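Local coordinates for protein Medium/long-chain acyl-CoA thioesterase YigI (Shewanella oneidensis, PDB 3E8P) that probably hydrolyses medium- and long-chain fatty acyl-CoA thioesters to the free fatty acid and coenzyme A, at residues T73-A85 / C142-F156. Sequence-based numbering, arbitrary orientation.
Sequences TATVLDVVGGLTA and CRMELHNEQGTHIAF
Leu77 of the central helix presses its forked tip against Met144 and Ala155 on two neighbouring strands, a buried contact of the hotdog fold, in which an antiparallel sheet wraps around one long helix. The axes of segments 73-85 and 142-148 come within 7.9 Å, their N-to-C directions 137° apart, and the strand sends Cys142, Met144 and Leu146 inward. Met144, a selenomethionine, can be followed outward along its chain. CB meets Leu77 CD2 at 3.5 Å; CG, set beside the backbone N by a chi1 of -59°, lies 3.1 Å from Leu77 O and near Gly81 N. The chain then bends twice, so that SE passes Gly81 CA and CE curls back to Leu77 O. Glycine suits Gly81, since a CB there would probably crowd Met144 CE. Leu77 itself divides its work: CD2 rests on Met144 and the strand backbone, while CD1 reaches Ala155 CB, whose small methyl lets the helix side chains close in over the second strand. Shortening Leu77 to an alanine would remove both methyls and is likely to open a gap beside Met144 CB and Ala155 CB, where helix and strands now meet. The branched end of Leu146 suits a place between two helix residues: CD1 meets Val76 CG1 at 3.6 Å, the two side chains crossing at about a right angle, and CD2 meets Thr73 CG2. Opposite Leu146, Ile154 and Ala155 form a classic beta bulge. At the far end, Cys142 SG lies 3.8 Å from Ala85 CB; the Thr84 hydroxyl is turned back on its own helix, OG1 donating to Val80 O at 2.6 Å.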
# COMPACT_ATOMS: atom_id res chain seq x y z
N THR A 73 12.76 -1.91 -10.93
CA THR A 73 12.81 -1.14 -9.69
C THR A 73 12.08 -1.92 -8.58
O THR A 73 12.58 -2.04 -7.47
CB THR A 73 12.17 0.24 -9.88
OG1 THR A 73 12.94 0.98 -10.84
CG2 THR A 73 12.14 0.99 -8.58
N ALA A 74 10.91 -2.45 -8.91
CA ALA A 74 10.12 -3.22 -7.95
C ALA A 74 10.86 -4.50 -7.55
O ALA A 74 10.81 -4.90 -6.39
CB ALA A 74 8.77 -3.56 -8.53
N THR A 75 11.54 -5.13 -8.50
CA THR A 75 12.28 -6.37 -8.23
C THR A 75 13.40 -6.10 -7.22
O THR A 75 13.55 -6.84 -6.23
CB THR A 75 12.90 -6.97 -9.54
OG1 THR A 75 11.84 -7.36 -10.41
CG2 THR A 75 13.74 -8.19 -9.23
N VAL A 76 14.17 -5.04 -7.46
CA VAL A 76 15.27 -4.69 -6.56
C VAL A 76 14.79 -4.32 -5.16
O VAL A 76 15.34 -4.77 -4.16
CB VAL A 76 16.09 -3.50 -7.12
CG1 VAL A 76 17.21 -3.13 -6.14
CG2 VAL A 76 16.66 -3.86 -8.47
N LEU A 77 13.75 -3.50 -5.08
CA LEU A 77 13.22 -3.09 -3.79
C LEU A 77 12.73 -4.27 -2.96
O LEU A 77 12.92 -4.30 -1.74
CB LEU A 77 12.10 -2.07 -3.97
CG LEU A 77 12.52 -0.69 -4.50
CD1 LEU A 77 11.29 0.11 -4.92
CD2 LEU A 77 13.29 0.05 -3.44
N ASP A 78 12.09 -5.25 -3.61
CA ASP A 78 11.57 -6.43 -2.91
C ASP A 78 12.70 -7.30 -2.35
O ASP A 78 12.64 -7.77 -1.21
CB ASP A 78 10.70 -7.29 -3.84
CG ASP A 78 9.97 -8.40 -3.08
OD1 ASP A 78 9.59 -9.41 -3.71
OD2 ASP A 78 9.76 -8.26 -1.86
N VAL A 79 13.73 -7.51 -3.17
CA VAL A 79 14.89 -8.29 -2.77
C VAL A 79 15.65 -7.61 -1.63
O VAL A 79 16.08 -8.28 -0.68
CB VAL A 79 15.85 -8.50 -3.97
CG1 VAL A 79 17.10 -9.25 -3.51
CG2 VAL A 79 15.12 -9.26 -5.08
N VAL A 80 15.81 -6.29 -1.71
CA VAL A 80 16.47 -5.55 -0.65
C VAL A 80 15.66 -5.75 0.63
O VAL A 80 16.21 -6.01 1.70
CB VAL A 80 16.52 -4.03 -0.94
CG1 VAL A 80 16.80 -3.27 0.35
CG2 VAL A 80 17.60 -3.72 -1.97
N GLY A 81 14.34 -5.64 0.50
CA GLY A 81 13.47 -5.80 1.66
C GLY A 81 13.54 -7.17 2.31
O GLY A 81 13.53 -7.28 3.53
N GLY A 82 13.60 -8.22 1.49
CA GLY A 82 13.67 -9.57 2.02
C GLY A 82 14.96 -9.81 2.78
O GLY A 82 14.93 -10.34 3.88
N LEU A 83 16.08 -9.42 2.19
CA LEU A 83 17.38 -9.59 2.82
C LEU A 83 17.51 -8.72 4.08
O LEU A 83 18.14 -9.13 5.06
CB LEU A 83 18.49 -9.26 1.81
CG LEU A 83 18.62 -10.29 0.68
CD1 LEU A 83 19.51 -9.77 -0.45
CD2 LEU A 83 19.18 -11.57 1.26
N THR A 84 16.89 -7.54 4.05
CA THR A 84 16.91 -6.63 5.19
C THR A 84 16.12 -7.29 6.33
O THR A 84 16.54 -7.28 7.49
CB THR A 84 16.22 -5.27 4.86
OG1 THR A 84 16.92 -4.61 3.79
CG2 THR A 84 16.16 -4.37 6.11
N ALA A 85 14.99 -7.87 5.98
CA ALA A 85 14.14 -8.54 6.95
C ALA A 85 14.88 -9.71 7.58
O ALA A 85 14.85 -9.87 8.80
CB ALA A 85 12.85 -9.00 6.28
N CYS A 142 9.60 -3.53 6.42
CA CYS A 142 10.80 -2.81 6.04
C CYS A 142 10.57 -1.67 5.06
O CYS A 142 9.56 -1.63 4.35
CB CYS A 142 11.80 -3.77 5.39
SG CYS A 142 12.22 -5.21 6.36
N ARG A 143 11.53 -0.74 5.03
CA ARG A 143 11.49 0.38 4.10
C ARG A 143 12.68 0.18 3.15
O ARG A 143 13.78 -0.16 3.58
CB ARG A 143 11.63 1.71 4.84
CG ARG A 143 10.29 2.31 5.24
CD ARG A 143 10.41 3.74 5.73
NE ARG A 143 9.09 4.36 5.82
CZ ARG A 143 8.87 5.60 6.26
NH1 ARG A 143 9.89 6.36 6.65
NH2 ARG A 143 7.63 6.07 6.30
N MSE A 144 12.45 0.37 1.85
CA MSE A 144 13.52 0.20 0.89
C MSE A 144 13.71 1.48 0.10
O MSE A 144 12.81 2.31 0.03
CB MSE A 144 13.22 -0.95 -0.08
CG MSE A 144 13.02 -2.29 0.59
SE MSE A 144 11.26 -2.44 1.47
CE MSE A 144 10.28 -3.26 0.04
N GLU A 145 14.86 1.60 -0.53
CA GLU A 145 15.16 2.79 -1.30
C GLU A 145 16.10 2.45 -2.45
O GLU A 145 17.05 1.68 -2.29
CB GLU A 145 15.80 3.82 -0.36
CG GLU A 145 16.60 4.90 -1.01
CD GLU A 145 17.95 4.42 -1.53
OE1 GLU A 145 18.65 3.66 -0.83
OE2 GLU A 145 18.31 4.83 -2.65
N LEU A 146 15.81 3.01 -3.61
CA LEU A 146 16.63 2.80 -4.80
C LEU A 146 17.10 4.17 -5.32
O LEU A 146 16.30 5.10 -5.47
CB LEU A 146 15.81 2.10 -5.89
CG LEU A 146 16.62 1.64 -7.11
CD1 LEU A 146 17.45 0.41 -6.74
CD2 LEU A 146 15.69 1.32 -8.27
N HIS A 147 18.40 4.29 -5.58
CA HIS A 147 18.96 5.52 -6.11
C HIS A 147 19.93 5.16 -7.24
O HIS A 147 20.26 3.98 -7.40
CB HIS A 147 19.69 6.32 -5.01
CG HIS A 147 20.86 5.61 -4.40
ND1 HIS A 147 20.76 4.84 -3.25
CD2 HIS A 147 22.17 5.58 -4.75
CE1 HIS A 147 21.95 4.37 -2.93
NE2 HIS A 147 22.83 4.81 -3.82
N ASN A 148 20.37 6.14 -8.02
CA ASN A 148 21.32 5.87 -9.11
C ASN A 148 22.73 6.24 -8.63
O ASN A 148 22.90 6.63 -7.47
CB ASN A 148 20.95 6.62 -10.39
CG ASN A 148 21.14 8.11 -10.27
OD1 ASN A 148 21.74 8.61 -9.32
ND2 ASN A 148 20.64 8.85 -11.26
N GLU A 149 23.72 6.16 -9.52
CA GLU A 149 25.11 6.42 -9.11
C GLU A 149 25.43 7.84 -8.64
O GLU A 149 26.47 8.08 -8.02
CB GLU A 149 26.10 5.99 -10.23
CG GLU A 149 26.24 6.95 -11.41
CD GLU A 149 25.05 6.95 -12.37
OE1 GLU A 149 24.21 6.02 -12.30
OE2 GLU A 149 24.97 7.87 -13.20
N GLN A 150 24.54 8.78 -8.93
CA GLN A 150 24.73 10.16 -8.52
C GLN A 150 24.05 10.39 -7.17
O GLN A 150 24.15 11.48 -6.60
CB GLN A 150 24.16 11.13 -9.56
CG GLN A 150 24.64 10.86 -10.99
CD GLN A 150 24.32 11.99 -11.94
OE1 GLN A 150 23.25 12.60 -11.88
NE2 GLN A 150 25.24 12.27 -12.85
N GLY A 151 23.35 9.37 -6.68
CA GLY A 151 22.66 9.48 -5.41
C GLY A 151 21.19 9.87 -5.52
O GLY A 151 20.46 9.88 -4.53
N THR A 152 20.74 10.19 -6.73
CA THR A 152 19.35 10.60 -6.94
C THR A 152 18.35 9.48 -6.62
O THR A 152 18.45 8.39 -7.19
CB THR A 152 19.14 11.04 -8.40
OG1 THR A 152 20.18 11.97 -8.75
CG2 THR A 152 17.76 11.70 -8.57
N HIS A 153 17.40 9.75 -5.73
CA HIS A 153 16.41 8.75 -5.37
C HIS A 153 15.45 8.48 -6.53
O HIS A 153 14.88 9.41 -7.10
CB HIS A 153 15.63 9.18 -4.12
CG HIS A 153 16.50 9.38 -2.92
ND1 HIS A 153 17.29 8.38 -2.39
CD2 HIS A 153 16.70 10.47 -2.13
CE1 HIS A 153 17.94 8.84 -1.34
NE2 HIS A 153 17.60 10.10 -1.16
N ILE A 154 15.30 7.21 -6.85
CA ILE A 154 14.44 6.79 -7.95
C ILE A 154 13.08 6.36 -7.44
O ILE A 154 12.04 6.78 -7.95
CB ILE A 154 15.09 5.61 -8.72
CG1 ILE A 154 16.46 6.04 -9.23
CG2 ILE A 154 14.23 5.21 -9.88
CD1 ILE A 154 16.43 7.27 -10.14
N ALA A 155 13.09 5.52 -6.41
CA ALA A 155 11.86 5.02 -5.83
C ALA A 155 12.07 4.59 -4.39
O ALA A 155 13.19 4.30 -3.99
CB ALA A 155 11.34 3.84 -6.65
N PHE A 156 10.97 4.57 -3.63
CA PHE A 156 11.00 4.12 -2.24
C PHE A 156 10.06 2.94 -2.17
O PHE A 156 9.13 2.82 -2.97
CB PHE A 156 10.46 5.18 -1.27
CG PHE A 156 11.34 6.38 -1.11
CD1 PHE A 156 12.71 6.32 -1.35
CD2 PHE A 156 10.80 7.57 -0.63
CE1 PHE A 156 13.53 7.42 -1.11
CE2 PHE A 156 11.60 8.68 -0.39
CZ PHE A 156 12.98 8.60 -0.64